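MDM10 isoform 1 (Saccharomyces cerevisiae, PDB 7BTX) helps tether the endoplasmic reticulum to mitochondria as part of the ERMES complex and takes part in late assembly of the outer-membrane TOM translocase. Local coordinates at residues 421-433 against 437-449. Residues are numbered along the deposited sequence; the frame is centred on the assembly and turned at random.
Sequences SLRDKTLKLLWEG and GFLISAGTELVFT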
# COMPACT_ATOMS: atom_id res chain seq x y z
N SER D 421 18.51 -3.52 -29.95
CA SER D 421 18.10 -2.30 -30.65
C SER D 421 19.32 -1.40 -30.82
O SER D 421 20.35 -1.63 -30.18
CB SER D 421 17.00 -1.58 -29.89
OG SER D 421 16.64 -0.38 -30.54
N LEU D 422 19.22 -0.38 -31.67
CA LEU D 422 20.37 0.50 -31.89
C LEU D 422 20.03 1.96 -31.66
O LEU D 422 20.90 2.75 -31.27
CB LEU D 422 20.92 0.32 -33.30
CG LEU D 422 22.14 -0.60 -33.46
CD1 LEU D 422 21.80 -2.06 -33.26
CD2 LEU D 422 22.77 -0.39 -34.82
N ARG D 423 18.78 2.35 -31.90
CA ARG D 423 18.36 3.71 -31.57
C ARG D 423 18.28 3.89 -30.06
O ARG D 423 18.71 4.92 -29.53
CB ARG D 423 17.02 4.02 -32.24
CG ARG D 423 16.34 5.31 -31.77
CD ARG D 423 17.18 6.54 -32.09
NE ARG D 423 17.37 6.73 -33.52
CZ ARG D 423 18.30 7.52 -34.05
NH1 ARG D 423 19.13 8.19 -33.26
NH2 ARG D 423 18.41 7.64 -35.36
N ASP D 424 17.75 2.89 -29.36
CA ASP D 424 17.71 2.92 -27.91
C ASP D 424 18.92 2.28 -27.27
O ASP D 424 19.15 2.47 -26.07
CB ASP D 424 16.44 2.22 -27.42
CG ASP D 424 15.18 2.96 -27.82
OD1 ASP D 424 14.80 3.93 -27.13
OD2 ASP D 424 14.56 2.57 -28.84
N LYS D 425 19.70 1.52 -28.05
CA LYS D 425 20.96 0.89 -27.65
C LYS D 425 20.77 -0.04 -26.45
O LYS D 425 21.44 0.07 -25.42
CB LYS D 425 22.04 1.94 -27.38
CG LYS D 425 23.48 1.46 -27.60
CD LYS D 425 23.61 0.51 -28.79
CE LYS D 425 25.04 0.02 -28.94
NZ LYS D 425 25.12 -1.18 -29.83
N THR D 426 19.84 -0.98 -26.60
CA THR D 426 19.52 -1.93 -25.56
C THR D 426 19.89 -3.34 -26.01
O THR D 426 20.28 -3.57 -27.15
CB THR D 426 18.03 -1.88 -25.20
OG1 THR D 426 17.24 -2.13 -26.36
CG2 THR D 426 17.67 -0.53 -24.62
N LEU D 427 19.76 -4.28 -25.08
CA LEU D 427 19.97 -5.69 -25.38
C LEU D 427 19.10 -6.47 -24.40
O LEU D 427 19.47 -6.62 -23.23
CB LEU D 427 21.44 -6.07 -25.26
CG LEU D 427 21.81 -7.55 -25.33
CD1 LEU D 427 21.37 -8.16 -26.63
CD2 LEU D 427 23.29 -7.75 -25.14
N LYS D 428 17.95 -6.93 -24.86
CA LYS D 428 17.08 -7.74 -24.03
C LYS D 428 17.46 -9.21 -24.17
O LYS D 428 17.66 -9.71 -25.27
CB LYS D 428 15.62 -7.54 -24.43
CG LYS D 428 15.11 -6.15 -24.20
CD LYS D 428 14.12 -5.74 -25.26
CE LYS D 428 12.86 -6.58 -25.20
NZ LYS D 428 11.88 -6.16 -26.23
N LEU D 429 17.56 -9.89 -23.04
CA LEU D 429 17.75 -11.33 -23.01
C LEU D 429 16.59 -11.95 -22.25
O LEU D 429 16.04 -11.34 -21.34
CB LEU D 429 19.07 -11.72 -22.34
CG LEU D 429 20.37 -11.21 -22.95
CD1 LEU D 429 20.88 -10.00 -22.21
CD2 LEU D 429 21.40 -12.31 -22.93
N LEU D 430 16.22 -13.16 -22.64
CA LEU D 430 15.10 -13.83 -22.00
C LEU D 430 15.26 -15.33 -22.14
O LEU D 430 15.45 -15.83 -23.24
CB LEU D 430 13.77 -13.40 -22.62
CG LEU D 430 12.49 -13.94 -21.97
CD1 LEU D 430 12.19 -13.21 -20.69
CD2 LEU D 430 11.33 -13.84 -22.92
N TRP D 431 15.19 -16.03 -21.02
CA TRP D 431 15.14 -17.48 -21.01
C TRP D 431 13.76 -17.92 -20.55
O TRP D 431 13.16 -17.28 -19.69
CB TRP D 431 16.22 -18.07 -20.10
CG TRP D 431 16.15 -19.55 -20.01
CD1 TRP D 431 16.52 -20.44 -20.96
CD2 TRP D 431 15.68 -20.32 -18.90
NE1 TRP D 431 16.31 -21.72 -20.52
CE2 TRP D 431 15.80 -21.67 -19.26
CE3 TRP D 431 15.17 -19.99 -17.64
CZ2 TRP D 431 15.42 -22.70 -18.40
CZ3 TRP D 431 14.80 -21.01 -16.80
CH2 TRP D 431 14.93 -22.34 -17.18
N GLU D 432 13.24 -18.98 -21.16
CA GLU D 432 11.97 -19.57 -20.75
C GLU D 432 12.11 -21.07 -20.70
O GLU D 432 12.52 -21.69 -21.69
CB GLU D 432 10.84 -19.19 -21.70
CG GLU D 432 10.34 -17.77 -21.54
CD GLU D 432 8.85 -17.67 -21.76
OE1 GLU D 432 8.21 -18.71 -22.00
OE2 GLU D 432 8.31 -16.54 -21.67
N GLY D 433 11.76 -21.67 -19.57
CA GLY D 433 11.87 -23.10 -19.44
C GLY D 433 10.57 -23.76 -19.07
O GLY D 433 10.03 -23.51 -17.99
N GLY D 437 4.10 -28.99 -15.84
CA GLY D 437 3.13 -27.95 -15.58
C GLY D 437 3.76 -26.63 -15.21
O GLY D 437 3.07 -25.62 -15.12
N PHE D 438 5.07 -26.64 -15.01
CA PHE D 438 5.78 -25.46 -14.56
C PHE D 438 6.30 -24.65 -15.74
O PHE D 438 6.39 -25.15 -16.86
CB PHE D 438 6.93 -25.86 -13.64
CG PHE D 438 6.50 -26.56 -12.39
CD1 PHE D 438 6.17 -25.83 -11.27
CD2 PHE D 438 6.41 -27.94 -12.35
CE1 PHE D 438 5.77 -26.47 -10.11
CE2 PHE D 438 6.01 -28.58 -11.20
CZ PHE D 438 5.69 -27.84 -10.08
N LEU D 439 6.64 -23.40 -15.46
CA LEU D 439 7.17 -22.51 -16.49
C LEU D 439 7.96 -21.41 -15.80
O LEU D 439 7.37 -20.52 -15.19
CB LEU D 439 6.04 -21.93 -17.34
CG LEU D 439 6.34 -21.17 -18.63
CD1 LEU D 439 5.25 -21.46 -19.63
CD2 LEU D 439 6.43 -19.67 -18.40
N ILE D 440 9.28 -21.46 -15.93
CA ILE D 440 10.17 -20.44 -15.37
C ILE D 440 10.59 -19.52 -16.50
O ILE D 440 10.86 -19.98 -17.61
CB ILE D 440 11.38 -21.09 -14.68
CG1 ILE D 440 10.91 -22.08 -13.63
CG2 ILE D 440 12.24 -20.06 -13.98
CD1 ILE D 440 12.01 -22.96 -13.10
N SER D 441 10.64 -18.21 -16.24
CA SER D 441 10.94 -17.22 -17.27
C SER D 441 11.85 -16.13 -16.69
O SER D 441 11.37 -15.13 -16.16
CB SER D 441 9.66 -16.62 -17.82
OG SER D 441 9.92 -15.58 -18.73
N ALA D 442 13.16 -16.32 -16.83
CA ALA D 442 14.14 -15.34 -16.38
C ALA D 442 14.53 -14.45 -17.55
O ALA D 442 14.71 -14.92 -18.67
CB ALA D 442 15.37 -16.03 -15.81
N GLY D 443 14.68 -13.16 -17.28
CA GLY D 443 15.03 -12.24 -18.34
C GLY D 443 15.57 -10.90 -17.88
O GLY D 443 15.10 -10.35 -16.88
N THR D 444 16.54 -10.36 -18.59
CA THR D 444 17.16 -9.09 -18.25
C THR D 444 17.23 -8.19 -19.47
O THR D 444 17.02 -8.61 -20.60
CB THR D 444 18.57 -9.28 -17.67
OG1 THR D 444 19.09 -8.02 -17.25
CG2 THR D 444 19.49 -9.88 -18.70
N GLU D 445 17.55 -6.92 -19.21
CA GLU D 445 17.76 -5.93 -20.24
C GLU D 445 19.02 -5.15 -19.90
O GLU D 445 19.28 -4.88 -18.73
CB GLU D 445 16.57 -4.99 -20.37
CG GLU D 445 16.64 -4.04 -21.54
CD GLU D 445 15.46 -3.10 -21.62
OE1 GLU D 445 14.68 -3.05 -20.64
OE2 GLU D 445 15.30 -2.42 -22.65
N LEU D 446 19.82 -4.82 -20.90
CA LEU D 446 21.02 -4.03 -20.69
C LEU D 446 20.91 -2.74 -21.48
O LEU D 446 20.14 -2.65 -22.44
CB LEU D 446 22.27 -4.81 -21.10
CG LEU D 446 22.35 -6.26 -20.61
CD1 LEU D 446 23.59 -6.93 -21.11
CD2 LEU D 446 22.31 -6.30 -19.10
N VAL D 447 21.65 -1.72 -21.06
CA VAL D 447 21.74 -0.45 -21.77
C VAL D 447 23.21 -0.12 -21.93
O VAL D 447 23.94 -0.01 -20.93
CB VAL D 447 20.99 0.68 -21.04
CG1 VAL D 447 21.29 2.00 -21.69
CG2 VAL D 447 19.50 0.43 -21.05
N PHE D 448 23.66 0.07 -23.17
CA PHE D 448 25.07 0.01 -23.49
C PHE D 448 25.76 1.37 -23.52
O PHE D 448 26.92 1.44 -23.92
CB PHE D 448 25.27 -0.69 -24.83
CG PHE D 448 25.48 -2.16 -24.71
CD1 PHE D 448 26.75 -2.68 -24.55
CD2 PHE D 448 24.41 -3.03 -24.73
CE1 PHE D 448 26.96 -4.04 -24.44
CE2 PHE D 448 24.60 -4.39 -24.61
CZ PHE D 448 25.88 -4.90 -24.46
N THR D 449 25.10 2.43 -23.10
CA THR D 449 25.78 3.72 -22.96
C THR D 449 25.13 4.55 -21.85
O THR D 449 25.73 4.77 -20.80
CB THR D 449 25.77 4.52 -24.28
OG1 THR D 449 26.72 3.95 -25.19
CG2 THR D 449 26.14 5.98 -24.03
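Leu429 and Thr444 pair across the two strands of an antiparallel beta hairpin, their side chains side by side on one face, and illustrate how a transmembrane beta-barrel is zipped up by its backbone while its two surfaces differ in chemistry. Leu429 N donates to Thr444 O at 2.8 Å, nearly straight at 167°, and the methyls Leu429 CD1 and Thr444 CG2 lie alongside each other. The same pattern returns at Leu427 with Leu446 and at Gly433 with Ile440, where Gly433 N lies 2.7 Å from Ile440 O.

The face bearing Leu427, Leu429, Trp431, Ile440, Ala442 and Leu446, with Thr444 among them, is mostly apolar, consistent with the lipid-facing side of a barrel. With its CG anti to the backbone N (chi1 177°), the Trp431 indole runs along the strand, and CZ3 on its edge meets Ile440 CG2 at 3.9 Å. At the other end, the edge of the Phe448 ring takes Leu427, CE2 standing 3.6 Å from CB.

Against these close apolar contacts the opposite face is more polar and in part looser. Leu430 CD1 still rests on Gly443, 3.8 Å from its CA. Lys428 and Glu445 run side by side through their CG atoms, yet the ammonium turns away to the carbonyls of Leu35 and Phe37. Glu432, partly exposed, makes just a weak bond from its OE2 to Ser441 OG at 3.5 Å. Were Glu432 an alanine, that hydroxyl would probably lose its carboxylate mate and the cover of the glutamate CG.

Strand 413-420 pairs with the other edge of strand 426-434, Trp416 meeting the Trp431 indole, while backbone bonds from Gly437 and Leu439 to Ser492 and Gln490 join the hairpin to the C-terminal end of the chain.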